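PDB 3JVA: dipeptide Epimerase, which binds a magnesium ion in a TIM-type barrel capped by a smaller alpha+beta domain, the two-domain architecture of the enolase superfamily. Local coordinates for residues E17-T20 and T25-S28; E86-I91 and A97-I102; Q192-T195 and K201-Q204. All blocks are in the same frame, centred on the assembly; numbering follows the deposited sequence.

Interaction 1: E17-T20 and T25-S28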
loop_
_atom_site.group_PDB
_atom_site.type_symbol
_atom_site.label_atom_id
_atom_site.label_comp_id
_atom_site.label_asym_id
_atom_site.label_seq_id
_atom_site.Cartn_x
_atom_site.Cartn_y
_atom_site.Cartn_z
ATOM N N GLU B 17 -2.492 -28.748 -42.408
ATOM C CA GLU B 17 -3.844 -28.382 -41.992
ATOM C C GLU B 17 -3.945 -26.867 -41.885
ATOM O O GLU B 17 -3.099 -26.226 -41.269
ATOM C CB GLU B 17 -4.183 -29.009 -40.632
ATOM C CG GLU B 17 -4.136 -30.533 -40.603
ATOM C CD GLU B 17 -4.587 -31.113 -39.266
ATOM O OE1 GLU B 17 -4.512 -32.349 -39.100
ATOM O OE2 GLU B 17 -5.019 -30.339 -38.382
ATOM N N THR B 18 -4.983 -26.298 -42.486
ATOM C CA THR B 18 -5.179 -24.857 -42.444
ATOM C C THR B 18 -5.464 -24.402 -41.018
ATOM O O THR B 18 -6.128 -25.101 -40.253
ATOM C CB THR B 18 -6.345 -24.426 -43.353
ATOM O OG1 THR B 18 -7.545 -25.093 -42.942
ATOM C CG2 THR B 18 -6.042 -24.774 -44.802
ATOM N N PHE B 19 -4.954 -23.229 -40.665
ATOM C CA PHE B 19 -5.138 -22.672 -39.329
ATOM C C PHE B 19 -6.210 -21.593 -39.397
ATOM O O PHE B 19 -6.166 -20.717 -40.257
ATOM C CB PHE B 19 -3.814 -22.080 -38.831
ATOM C CG PHE B 19 -3.868 -21.547 -37.426
ATOM C CD1 PHE B 19 -4.317 -22.346 -36.378
ATOM C CD2 PHE B 19 -3.446 -20.251 -37.146
ATOM C CE1 PHE B 19 -4.345 -21.863 -35.068
ATOM C CE2 PHE B 19 -3.469 -19.756 -35.839
ATOM C CZ PHE B 19 -3.919 -20.565 -34.798
ATOM N N THR B 20 -7.184 -21.661 -38.497
ATOM C CA THR B 20 -8.254 -20.675 -38.497
ATOM C C THR B 20 -7.989 -19.578 -37.475
ATOM O O THR B 20 -7.678 -19.853 -36.316
ATOM C CB THR B 20 -9.615 -21.324 -38.185
ATOM O OG1 THR B 20 -9.773 -22.509 -38.976
ATOM C CG2 THR B 20 -10.747 -20.359 -38.511
ATOM N N THR B 25 -8.145 -17.317 -42.232
ATOM C CA THR B 25 -7.450 -18.593 -42.119
ATOM C C THR B 25 -6.026 -18.470 -42.650
ATOM O O THR B 25 -5.678 -17.489 -43.307
ATOM C CB THR B 25 -8.163 -19.701 -42.924
ATOM O OG1 THR B 25 -8.144 -19.365 -44.315
ATOM C CG2 THR B 25 -9.605 -19.859 -42.464
ATOM N N ILE B 26 -5.212 -19.477 -42.356
ATOM C CA ILE B 26 -3.824 -19.516 -42.795
ATOM C C ILE B 26 -3.548 -20.913 -43.336
ATOM O O ILE B 26 -3.726 -21.901 -42.622
ATOM C CB ILE B 26 -2.860 -19.253 -41.621
ATOM C CG1 ILE B 26 -3.201 -17.919 -40.950
ATOM C CG2 ILE B 26 -1.418 -19.244 -42.122
ATOM C CD1 ILE B 26 -2.362 -17.622 -39.728
ATOM N N GLU B 27 -3.122 -21.004 -44.591
ATOM C CA GLU B 27 -2.838 -22.310 -45.177
ATOM C C GLU B 27 -1.376 -22.497 -45.546
ATOM O O GLU B 27 -0.984 -23.549 -46.046
ATOM C CB GLU B 27 -3.726 -22.552 -46.402
ATOM C CG GLU B 27 -3.824 -21.389 -47.365
ATOM C CD GLU B 27 -4.812 -21.657 -48.491
ATOM O OE1 GLU B 27 -5.051 -20.742 -49.310
ATOM O OE2 GLU B 27 -5.350 -22.783 -48.558
ATOM N N SER B 28 -0.568 -21.477 -45.278
ATOM C CA SER B 28 0.854 -21.536 -45.583
ATOM C C SER B 28 1.639 -20.787 -44.513
ATOM O O SER B 28 1.161 -19.792 -43.970
ATOM C CB SER B 28 1.120 -20.907 -46.956
ATOM O OG SER B 28 2.489 -20.994 -47.315
#
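Phe19 O receives the shortest polar bond of this contact, within a beta hairpin, 2.6 Å from Ile26 N, and the same oxygen also takes a CA-H...O contact from Thr25 CA at 3.1 Å. The bond from Ile26 N is bent (145°). Phe19 N answers with a straighter one (171°) to Ile26 O at 2.7 Å, which makes Phe19 and Ile26 an antiparallel hydrogen-bonded pair. One step nearer the turn, Thr20 and Thr25 form a non-hydrogen-bonded pair, their side chains on the other face of the ribbon. Phe19 and Ile26 share a face and run side by side. With CG of Phe19 opposite the backbone N (chi1 -177°), Ile26 CD1 meets the ring at its edge, near its plane, 3.8 Å from Phe19 CD2. Ala294 of the barrel domain and Phe53 also touch the Phe19 side chain; a bound glycerol lies about 4 Å from it and the magnesium ion about 9 Å. The hairpin thus comes near the metal site, consistent with a capping loop as in other members of the superfamily. At the end away from the turn, Thr18 CG2 lies against the methylene Glu27 CB at 3.6 Å.

Interaction 2: E86-I91 and A97-I102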
loop_
_atom_site.group_PDB
_atom_site.type_symbol
_atom_site.label_atom_id
_atom_site.label_comp_id
_atom_site.label_asym_id
_atom_site.label_seq_id
_atom_site.Cartn_x
_atom_site.Cartn_y
_atom_site.Cartn_z
ATOM N N GLU B 86 21.733 -3.711 -29.440
ATOM C CA GLU B 86 21.767 -2.269 -29.211
ATOM C C GLU B 86 21.425 -1.570 -30.526
ATOM O O GLU B 86 20.573 -0.682 -30.570
ATOM C CB GLU B 86 23.165 -1.845 -28.766
ATOM C CG GLU B 86 23.330 -0.350 -28.568
ATOM C CD GLU B 86 24.755 0.012 -28.195
ATOM O OE1 GLU B 86 25.613 0.092 -29.098
ATOM O OE2 GLU B 86 25.015 0.197 -26.995
ATOM N N VAL B 87 22.110 -1.979 -31.592
ATOM C CA VAL B 87 21.909 -1.415 -32.929
ATOM C C VAL B 87 20.476 -1.609 -33.418
ATOM O O VAL B 87 19.845 -0.668 -33.910
ATOM C CB VAL B 87 22.884 -2.058 -33.947
ATOM C CG1 VAL B 87 22.625 -1.521 -35.348
ATOM C CG2 VAL B 87 24.318 -1.769 -33.531
ATOM N N MET B 88 19.959 -2.827 -33.290
ATOM C CA MET B 88 18.591 -3.090 -33.728
ATOM C C MET B 88 17.576 -2.256 -32.946
ATOM O O MET B 88 16.606 -1.753 -33.517
ATOM C CB MET B 88 18.259 -4.580 -33.590
ATOM C CG MET B 88 19.072 -5.465 -34.524
ATOM S SD MET B 88 18.450 -7.159 -34.579
ATOM C CE MET B 88 18.881 -7.742 -32.947
ATOM N N ASP B 89 17.801 -2.107 -31.645
ATOM C CA ASP B 89 16.894 -1.328 -30.807
ATOM C C ASP B 89 16.931 0.160 -31.140
ATOM O O ASP B 89 15.924 0.847 -30.998
ATOM C CB ASP B 89 17.216 -1.531 -29.323
ATOM C CG ASP B 89 16.830 -2.914 -28.823
ATOM O OD1 ASP B 89 16.085 -3.630 -29.531
ATOM O OD2 ASP B 89 17.266 -3.279 -27.714
ATOM N N LYS B 90 18.085 0.656 -31.577
ATOM C CA LYS B 90 18.200 2.066 -31.949
ATOM C C LYS B 90 17.443 2.313 -33.245
ATOM O O LYS B 90 16.879 3.385 -33.458
ATOM C CB LYS B 90 19.663 2.468 -32.166
ATOM C CG LYS B 90 20.452 2.769 -30.906
ATOM C CD LYS B 90 21.843 3.285 -31.268
ATOM C CE LYS B 90 22.698 3.565 -30.037
ATOM N NZ LYS B 90 22.122 4.623 -29.159
ATOM N N ILE B 91 17.440 1.308 -34.114
ATOM C CA ILE B 91 16.775 1.400 -35.402
ATOM C C ILE B 91 15.259 1.252 -35.299
ATOM O O ILE B 91 14.515 2.057 -35.857
ATOM C CB ILE B 91 17.327 0.320 -36.372
ATOM C CG1 ILE B 91 18.783 0.653 -36.736
ATOM C CG2 ILE B 91 16.465 0.231 -37.617
ATOM C CD1 ILE B 91 19.477 -0.393 -37.585
ATOM N N ALA B 97 9.908 -10.042 -34.634
ATOM C CA ALA B 97 10.161 -11.029 -35.680
ATOM C C ALA B 97 11.503 -10.748 -36.359
ATOM O O ALA B 97 12.326 -11.650 -36.503
ATOM C CB ALA B 97 9.039 -11.011 -36.713
ATOM N N ALA B 98 11.720 -9.495 -36.759
ATOM C CA ALA B 98 12.966 -9.112 -37.432
ATOM C C ALA B 98 14.177 -9.249 -36.510
ATOM O O ALA B 98 15.225 -9.737 -36.925
ATOM C CB ALA B 98 12.865 -7.676 -37.962
ATOM N N LYS B 99 14.039 -8.817 -35.261
ATOM C CA LYS B 99 15.146 -8.922 -34.314
ATOM C C LYS B 99 15.495 -10.381 -34.021
ATOM O O LYS B 99 16.665 -10.732 -33.882
ATOM C CB LYS B 99 14.809 -8.178 -33.022
ATOM C CG LYS B 99 14.639 -6.677 -33.260
ATOM C CD LYS B 99 14.341 -5.890 -31.992
ATOM C CE LYS B 99 14.136 -4.413 -32.335
ATOM N NZ LYS B 99 13.781 -3.575 -31.145
ATOM N N ALA B 100 14.484 -11.233 -33.929
ATOM C CA ALA B 100 14.730 -12.648 -33.672
ATOM C C ALA B 100 15.500 -13.276 -34.837
ATOM O O ALA B 100 16.391 -14.101 -34.631
ATOM C CB ALA B 100 13.405 -13.388 -33.471
ATOM N N ALA B 101 15.150 -12.888 -36.057
ATOM C CA ALA B 101 15.810 -13.442 -37.237
ATOM C C ALA B 101 17.316 -13.167 -37.189
ATOM O O ALA B 101 18.130 -14.065 -37.402
ATOM C CB ALA B 101 15.192 -12.858 -38.507
ATOM N N ILE B 102 17.684 -11.928 -36.887
ATOM C CA ILE B 102 19.095 -11.560 -36.799
ATOM C C ILE B 102 19.762 -12.243 -35.608
ATOM O O ILE B 102 20.859 -12.792 -35.724
ATOM C CB ILE B 102 19.276 -10.038 -36.615
ATOM C CG1 ILE B 102 18.826 -9.290 -37.877
ATOM C CG2 ILE B 102 20.728 -9.722 -36.270
ATOM C CD1 ILE B 102 19.657 -9.600 -39.122
#
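An antiparallel pair of helices in the capping domain, 81-91 and 96-114, is joined here by Met88 and Asp89 on one side and Lys99 and Ile102 on the other. The axes of 86-91 and 97-102 come no closer than 10.9 Å, at an angle of 160° between their directions, a wide spacing bridged by long side chains. The Met88 and Lys99 side chains run alongside each other, each heading for the opposite helix. The sulfur does most of the touching: Met88 SD rests 3.6 Å from Ile102 CB. It also lies 3.8 Å from Lys99 CA. The bend at chi3 (-70°) turns Met88 CE toward Lys99, 3.8 Å from Lys99 O. Phe69, on helix 59-73, packs against both Met88 and Lys99, so a third helix covers the seam. Lys99 is fully extended beyond CG, which carries its ammonium across the gap to the exposed side of the first helix. There it forms a salt bridge to Asp89 and a second hydrogen bond to Ser92 O, just past the end of that helix, so the two partners together fix the lysine tip. Lys99 NZ meets Asp89 OD1 at 2.8 Å, on the anti side and 24° out of the carboxylate plane.

Interaction 3: Q192-T195 and K201-Q204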
loop_
_atom_site.group_PDB
_atom_site.type_symbol
_atom_site.label_atom_id
_atom_site.label_comp_id
_atom_site.label_asym_id
_atom_site.label_seq_id
_atom_site.Cartn_x
_atom_site.Cartn_y
_atom_site.Cartn_z
ATOM N N GLN B 192 -7.061 -15.420 -24.842
ATOM C CA GLN B 192 -7.684 -14.176 -24.376
ATOM C C GLN B 192 -9.197 -14.126 -24.563
ATOM O O GLN B 192 -9.777 -13.049 -24.706
ATOM C CB GLN B 192 -7.061 -12.983 -25.112
ATOM C CG GLN B 192 -5.551 -13.004 -25.192
ATOM C CD GLN B 192 -5.004 -11.892 -26.071
ATOM O OE1 GLN B 192 -5.073 -10.713 -25.717
ATOM N NE2 GLN B 192 -4.469 -12.263 -27.228
ATOM N N ALA B 193 -9.842 -15.283 -24.510
ATOM C CA ALA B 193 -11.279 -15.361 -24.742
ATOM C C ALA B 193 -12.246 -14.850 -23.681
ATOM O O ALA B 193 -13.327 -14.369 -24.023
ATOM C CB ALA B 193 -11.648 -16.805 -25.094
ATOM N N TRP B 194 -11.876 -14.929 -22.409
ATOM C CA TRP B 194 -12.812 -14.552 -21.353
ATOM C C TRP B 194 -12.538 -13.343 -20.480
ATOM O O TRP B 194 -11.411 -12.843 -20.400
ATOM C CB TRP B 194 -13.009 -15.747 -20.419
ATOM C CG TRP B 194 -13.255 -17.043 -21.126
ATOM C CD1 TRP B 194 -14.255 -17.317 -22.015
ATOM C CD2 TRP B 194 -12.511 -18.257 -20.969
ATOM N NE1 TRP B 194 -14.181 -18.631 -22.419
ATOM C CE2 TRP B 194 -13.121 -19.230 -21.792
ATOM C CE3 TRP B 194 -11.389 -18.617 -20.212
ATOM C CZ2 TRP B 194 -12.647 -20.543 -21.877
ATOM C CZ3 TRP B 194 -10.917 -19.924 -20.296
ATOM C CH2 TRP B 194 -11.548 -20.871 -21.125
ATOM N N THR B 195 -13.604 -12.884 -19.826
ATOM C CA THR B 195 -13.520 -11.784 -18.878
ATOM C C THR B 195 -13.037 -12.543 -17.650
ATOM O O THR B 195 -13.172 -13.767 -17.592
ATOM C CB THR B 195 -14.903 -11.154 -18.577
ATOM O OG1 THR B 195 -15.754 -12.127 -17.954
ATOM C CG2 THR B 195 -15.555 -10.662 -19.859
ATOM N N LYS B 201 -15.149 -19.367 -14.144
ATOM C CA LYS B 201 -16.266 -20.286 -14.356
ATOM C C LYS B 201 -15.896 -21.367 -15.371
ATOM O O LYS B 201 -16.047 -22.563 -15.112
ATOM C CB LYS B 201 -17.476 -19.504 -14.874
ATOM C CG LYS B 201 -18.823 -20.181 -14.665
ATOM C CD LYS B 201 -19.933 -19.480 -15.462
ATOM C CE LYS B 201 -19.826 -17.951 -15.401
ATOM N NZ LYS B 201 -19.782 -17.409 -14.012
ATOM N N ALA B 202 -15.398 -20.933 -16.525
ATOM C CA ALA B 202 -15.030 -21.855 -17.595
ATOM C C ALA B 202 -13.907 -22.801 -17.186
ATOM O O ALA B 202 -13.979 -24.005 -17.428
ATOM C CB ALA B 202 -14.624 -21.070 -18.845
ATOM N N ILE B 203 -12.871 -22.258 -16.560
ATOM C CA ILE B 203 -11.743 -23.078 -16.150
ATOM C C ILE B 203 -12.137 -24.129 -15.114
ATOM O O ILE B 203 -11.713 -25.284 -15.198
ATOM C CB ILE B 203 -10.590 -22.191 -15.627
ATOM C CG1 ILE B 203 -10.034 -21.361 -16.791
ATOM C CG2 ILE B 203 -9.484 -23.054 -15.031
ATOM C CD1 ILE B 203 -9.022 -20.299 -16.382
ATOM N N GLN B 204 -12.960 -23.746 -14.145
ATOM C CA GLN B 204 -13.383 -24.710 -13.139
ATOM C C GLN B 204 -14.235 -25.810 -13.771
ATOM O O GLN B 204 -14.229 -26.948 -13.309
ATOM C CB GLN B 204 -14.140 -24.008 -12.014
ATOM C CG GLN B 204 -13.257 -23.020 -11.279
ATOM C CD GLN B 204 -13.911 -22.439 -10.056
ATOM O OE1 GLN B 204 -15.055 -21.984 -10.104
ATOM N NE2 GLN B 204 -13.180 -22.438 -8.946
#
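Trp194 and Ala202 face each other across a gap of 8.5 Å between their CA atoms: 192-195 is an irregular loop and 201-204 a turn of the helix that follows it, within one beta/alpha unit of the TIM-type barrel. The loop comes off strand 185-189, whose last residue, Asp189, is a ligand of the magnesium ion. Gln192 has left-handed backbone angles (51°/30°), Trp194 is extended, and Thr195 then takes the N-cap position of helix 196-206. The loop is also bound to the next unit, through backbone hydrogen bonds between Gln192 and Gln216 and between Trp194 and Pro217. Contact between loop and helix is wholly apolar and rests on the indole of Trp194. Its CB points at the helix, and CG is anti to the carbonyl carbon, which places the indole beside the helix; the turn about CB-CG then presents its face to Ala202. The methyl carbon Ala202 CB stands 3.7 Å from the centroid of the six-membered ring and 14° off its normal, a CH-pi contact over the face. Ala193 CB, from the loop itself, approaches the opposite face nearer the five-membered ring, 4.0 Å above the indole plane. Val162 and Asp169 touch the Trp194 side chain too, and Ile166 packs on Ala202, bringing in the preceding helix, 166-180. A bound glycerol lies about 4 Å from the tryptophan side chain. Ile203 adds a smaller, oblique contact: its CG1 comes to 3.9 Å from Trp194 CZ3.

From the N terminus, interaction 1 closes first, with four residues between its segments, and folds strand 24-27 back on 3-21 at the outer edge of the capping domain's sheet. Interaction 2 then closes the turn between helices 81-91 and 96-114 in the same domain, and interaction 3 closes last, over the first turns of helix 196-206 in the barrel. The three loops run in series, neither nesting nor crossing, and none touches another: the nearest atoms of interactions 1 and 3 are about 11 Å apart. The first two join strands and helices of the cap, and the third ties the loop after metal-binding strand 185-189 to its following helix.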